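PDB 2UVF: exopolygalacturonase from Yersinia enterocolitica, which hydrolyses pectic polygalacturonate from a chain end as a family 28 glycoside hydrolase, and binds digalacturonic acid in its sugar pocket. Local coordinates for residues 383-388 / 405-410; 419-424 / 446-451. One frame throughout, in Å; residues are numbered along the deposited sequence.

Contact 1. Residues 383-388 / 405-410. With ADA (alpha-D-galactopyranuronic acid), chain C.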
# COMPACT_ATOMS: atom_id res chain seq x y z
N ILE A 383 1.61 1.91 -2.95
CA ILE A 383 0.84 2.98 -2.33
C ILE A 383 1.66 3.60 -1.21
O ILE A 383 2.13 2.90 -0.31
CB ILE A 383 -0.54 2.51 -1.77
CG1 ILE A 383 -1.38 1.79 -2.85
CG2 ILE A 383 -1.32 3.72 -1.19
CD1 ILE A 383 -2.64 1.07 -2.36
N GLU A 384 1.86 4.92 -1.29
CA GLU A 384 2.40 5.68 -0.17
C GLU A 384 1.29 6.29 0.66
O GLU A 384 0.38 6.89 0.10
CB GLU A 384 3.32 6.82 -0.64
CG GLU A 384 4.58 6.35 -1.26
CD GLU A 384 5.47 7.47 -1.68
OE1 GLU A 384 5.09 8.65 -1.51
OE2 GLU A 384 6.57 7.18 -2.16
N PHE A 385 1.36 6.10 1.98
CA PHE A 385 0.51 6.81 2.93
C PHE A 385 1.41 7.79 3.71
O PHE A 385 2.38 7.39 4.36
CB PHE A 385 -0.24 5.84 3.85
CG PHE A 385 -1.32 5.04 3.16
CD1 PHE A 385 -2.46 5.66 2.64
CD2 PHE A 385 -1.20 3.64 3.05
CE1 PHE A 385 -3.46 4.92 1.99
CE2 PHE A 385 -2.20 2.89 2.41
CZ PHE A 385 -3.33 3.53 1.88
N GLY A 386 1.11 9.09 3.60
CA GLY A 386 1.95 10.13 4.19
C GLY A 386 1.20 11.11 5.06
O GLY A 386 0.35 11.87 4.57
N ASN A 387 1.50 11.10 6.35
CA ASN A 387 0.82 11.97 7.33
C ASN A 387 -0.69 11.92 7.19
O ASN A 387 -1.39 12.94 7.30
CB ASN A 387 1.34 13.44 7.25
CG ASN A 387 2.81 13.55 7.61
OD1 ASN A 387 3.15 13.84 8.76
ND2 ASN A 387 3.69 13.28 6.64
N SER A 388 -1.19 10.70 6.94
CA SER A 388 -2.60 10.44 6.69
C SER A 388 -3.26 9.75 7.88
O SER A 388 -2.59 9.33 8.82
CB SER A 388 -2.76 9.61 5.41
OG SER A 388 -2.28 10.33 4.30
N ILE A 405 3.45 -1.30 0.26
CA ILE A 405 2.74 -0.28 1.01
C ILE A 405 3.76 0.40 1.92
O ILE A 405 4.46 -0.26 2.70
CB ILE A 405 1.52 -0.83 1.82
CG1 ILE A 405 0.52 -1.53 0.90
CG2 ILE A 405 0.83 0.29 2.63
CD1 ILE A 405 -0.44 -2.45 1.64
N ASN A 406 3.87 1.71 1.76
CA ASN A 406 4.81 2.49 2.55
C ASN A 406 4.07 3.49 3.42
O ASN A 406 3.08 4.08 2.99
CB ASN A 406 5.77 3.23 1.62
CG ASN A 406 6.81 4.01 2.38
OD1 ASN A 406 6.64 5.19 2.67
ND2 ASN A 406 7.89 3.35 2.72
N PHE A 407 4.55 3.68 4.64
CA PHE A 407 4.00 4.72 5.54
C PHE A 407 5.06 5.74 5.86
O PHE A 407 6.16 5.39 6.24
CB PHE A 407 3.43 4.13 6.82
CG PHE A 407 2.32 3.17 6.58
CD1 PHE A 407 1.03 3.64 6.35
CD2 PHE A 407 2.56 1.79 6.58
CE1 PHE A 407 -0.00 2.74 6.12
CE2 PHE A 407 1.53 0.90 6.35
CZ PHE A 407 0.24 1.37 6.11
N ALA A 408 4.72 7.01 5.68
CA ALA A 408 5.66 8.10 5.90
C ALA A 408 5.04 9.13 6.87
O ALA A 408 3.84 9.37 6.82
CB ALA A 408 5.99 8.77 4.59
N ALA A 409 5.88 9.74 7.70
CA ALA A 409 5.39 10.76 8.64
C ALA A 409 6.27 12.02 8.77
O ALA A 409 6.16 12.78 9.73
CB ALA A 409 5.12 10.13 9.98
N GLY A 410 7.12 12.25 7.77
CA GLY A 410 7.97 13.44 7.74
C GLY A 410 9.35 13.13 8.27
O GLY A 410 9.65 11.99 8.65
C1 ADA C . 10.80 7.90 1.18
C2 ADA C . 9.42 7.66 1.82
C3 ADA C . 8.38 7.64 0.68
C4 ADA C . 8.41 9.00 -0.09
C5 ADA C . 9.82 9.24 -0.65
C6 ADA C . 10.09 10.56 -1.44
O2 ADA C . 9.40 6.44 2.59
O3 ADA C . 7.08 7.35 1.18
O4 ADA C . 8.00 10.09 0.74
O5 ADA C . 10.83 9.14 0.40
O6B ADA C . 11.11 11.20 -1.11
O6A ADA C . 9.31 10.89 -2.35
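OD1 of N406 accepts a hydrogen bond from O3 of the bound galacturonic acid, 2.7 Å away, and sits 3.0 Å from the sugar's O2, so one amide oxygen faces two neighbouring hydroxyls. CG of N406 stands anti to the backbone N (chi1 -178°), while ND2 is held by a weak bond to D403. From the adjacent strand E384, extended beyond CG, lays its carboxylate along the same sugar, OE2 lying 3.3 Å from ADA C4. D381 brings a second carboxylate close to that of E384, which may raise the proton affinity of one of them. H355 and R240 also hydrogen-bond the sugar. Strands 383-386 and 405-408 are successive parallel rungs of the right-handed beta-helix of this family, joined by nearly straight bonds: N406 N to I383 O, F385 N to N406 O, A408 N to F385 O at 2.7 Å, and N387 N to A408 O. On the face opposite the sugar, inside the helix, the rings of F385 and F407 run near parallel (18°) but slid apart, CD2 of F385 meeting CE1 of F407 at 3.4 Å. CG2 of I405 reaches the edge of the F385 ring, and CG2 of I383 covers one face near its rim.

Contact 2. Residues 419-424 / 446-451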
# COMPACT_ATOMS: atom_id res chain seq x y z
N GLU A 419 0.23 16.13 11.03
CA GLU A 419 -0.38 14.97 11.68
C GLU A 419 0.52 13.75 11.76
O GLU A 419 1.33 13.52 10.86
CB GLU A 419 -1.54 14.51 10.82
CG GLU A 419 -2.90 15.01 11.14
CD GLU A 419 -3.86 14.54 10.07
OE1 GLU A 419 -5.07 14.80 10.20
OE2 GLU A 419 -3.38 13.92 9.08
N PRO A 420 0.36 12.92 12.80
CA PRO A 420 1.03 11.64 12.67
C PRO A 420 0.33 10.78 11.59
O PRO A 420 -0.86 11.01 11.29
CB PRO A 420 0.89 11.03 14.07
CG PRO A 420 -0.32 11.65 14.62
CD PRO A 420 -0.37 13.04 14.08
N MET A 421 1.09 9.87 10.96
CA MET A 421 0.52 8.82 10.11
C MET A 421 -0.18 7.81 11.06
O MET A 421 0.49 6.96 11.67
CB MET A 421 1.64 8.18 9.27
CG MET A 421 1.26 7.04 8.31
SD MET A 421 0.00 7.41 7.08
CE MET A 421 -1.40 6.50 7.75
N LYS A 422 -1.50 7.93 11.20
CA LYS A 422 -2.25 7.21 12.25
C LYS A 422 -3.47 6.44 11.75
O LYS A 422 -4.40 7.03 11.21
CB LYS A 422 -2.65 8.20 13.38
CG LYS A 422 -3.55 7.62 14.48
CD LYS A 422 -3.90 8.62 15.60
CE LYS A 422 -4.99 7.99 16.50
NZ LYS A 422 -5.68 8.91 17.50
N GLY A 423 -3.47 5.12 11.92
CA GLY A 423 -4.63 4.30 11.53
C GLY A 423 -4.59 3.66 10.15
O GLY A 423 -5.11 4.23 9.18
N ALA A 424 -4.00 2.47 10.06
CA ALA A 424 -3.95 1.74 8.78
C ALA A 424 -4.45 0.29 8.93
O ALA A 424 -4.11 -0.39 9.87
CB ALA A 424 -2.55 1.74 8.24
N ALA A 446 6.69 12.56 12.28
CA ALA A 446 5.52 12.85 13.11
C ALA A 446 4.92 11.61 13.81
O ALA A 446 3.87 11.71 14.46
CB ALA A 446 4.44 13.59 12.31
N TRP A 447 5.59 10.47 13.69
CA TRP A 447 5.11 9.17 14.20
C TRP A 447 4.25 8.40 13.18
O TRP A 447 3.37 8.95 12.54
CB TRP A 447 4.39 9.29 15.56
CG TRP A 447 5.33 9.51 16.73
CD1 TRP A 447 5.57 10.70 17.37
CD2 TRP A 447 6.16 8.53 17.37
NE1 TRP A 447 6.49 10.52 18.37
CE2 TRP A 447 6.88 9.20 18.40
CE3 TRP A 447 6.38 7.16 17.18
CZ2 TRP A 447 7.79 8.54 19.24
CZ3 TRP A 447 7.28 6.50 18.02
CH2 TRP A 447 7.98 7.20 19.03
N ILE A 448 4.56 7.11 13.04
CA ILE A 448 3.71 6.17 12.33
C ILE A 448 3.10 5.24 13.36
O ILE A 448 3.81 4.66 14.19
CB ILE A 448 4.50 5.35 11.25
CG1 ILE A 448 5.04 6.30 10.16
CG2 ILE A 448 3.62 4.24 10.65
CD1 ILE A 448 6.31 5.84 9.49
N GLU A 449 1.78 5.08 13.34
CA GLU A 449 1.14 4.40 14.46
C GLU A 449 -0.23 3.81 14.13
O GLU A 449 -0.91 4.25 13.20
CB GLU A 449 1.02 5.37 15.64
CG GLU A 449 0.04 6.52 15.38
CD GLU A 449 0.19 7.68 16.36
OE1 GLU A 449 1.16 7.70 17.16
OE2 GLU A 449 -0.68 8.57 16.30
N ASP A 450 -0.62 2.83 14.94
CA ASP A 450 -1.93 2.17 14.85
C ASP A 450 -2.09 1.49 13.50
O ASP A 450 -3.07 1.74 12.80
CB ASP A 450 -3.10 3.15 15.08
CG ASP A 450 -2.96 4.00 16.36
OD1 ASP A 450 -2.14 3.68 17.27
OD2 ASP A 450 -3.72 5.01 16.46
N ILE A 451 -1.14 0.62 13.17
CA ILE A 451 -1.06 -0.09 11.89
C ILE A 451 -1.39 -1.57 12.11
O ILE A 451 -0.72 -2.24 12.91
CB ILE A 451 0.38 0.02 11.24
CG1 ILE A 451 0.95 1.46 11.24
CG2 ILE A 451 0.43 -0.61 9.86
CD1 ILE A 451 0.12 2.53 10.46
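Four backbone hydrogen bonds tie 419-424 to 446-451 as parallel rungs of the beta-helix. M421 N gives to W447 O (2.9 Å) in a bent bond, E449 N to M421 O (2.8 Å) and G423 N to E449 O. The ladder then shifts: A424 N turns to D450 O, approaching from above the carbonyl plane, and G423 and D450, both with positive phi, interrupt the regular pairing and form no bridge pair. Outside the coil, K422 runs fully extended past two carboxylates. It crosses E449 obliquely and lies alongside D450, so that its methylenes do the touching: CD is 3.3 Å from E449 OE2, and CE is 3.2 Å from D450 OD2. The ammonium itself, NZ, stays 4.5 Å from D450 OD2, beyond a salt bridge, though it may still ease the two negative charges. E449 holds CG in the crowded position between backbone N and carbonyl carbon (chi1 68°), which swings its chain across toward P420 and K422. Its OE1 is anchored by a salt bridge to R478, which also makes a cation-pi contact with W447, and OD1 of D450 is bonded to N479. Toward the interior, M421 CB meets CG1 of I448, and F407 packs against M421, A424, I448 and I451. The bent I451 side chain (chi2 -59°) brings its CD1 to within 3.6 Å of A424 CB.

Overall arrangement
Contact 1 closes before contact 2 opens along the chain, and their centres lie 9 Å apart in the same beta-helix, within its family 28 region. Strand 421-427 follows 405-408 in the chain but pairs with 391-394 and 448-459, while 405-408 pairs with 383-386 and 438-441, so the contacts lie on different walls of the coil, each formed by stacking one turn on the next. They meet at the turns between walls: S388 O lies 3.0 Å from K422 N and A409 O 2.6 Å from A446 N, both probable hydrogen bonds. Contact 1 carries pocket residues on its outer face, whereas contact 2 lines no part of the sugar site and carries K422, E449 and D450 on its outer face.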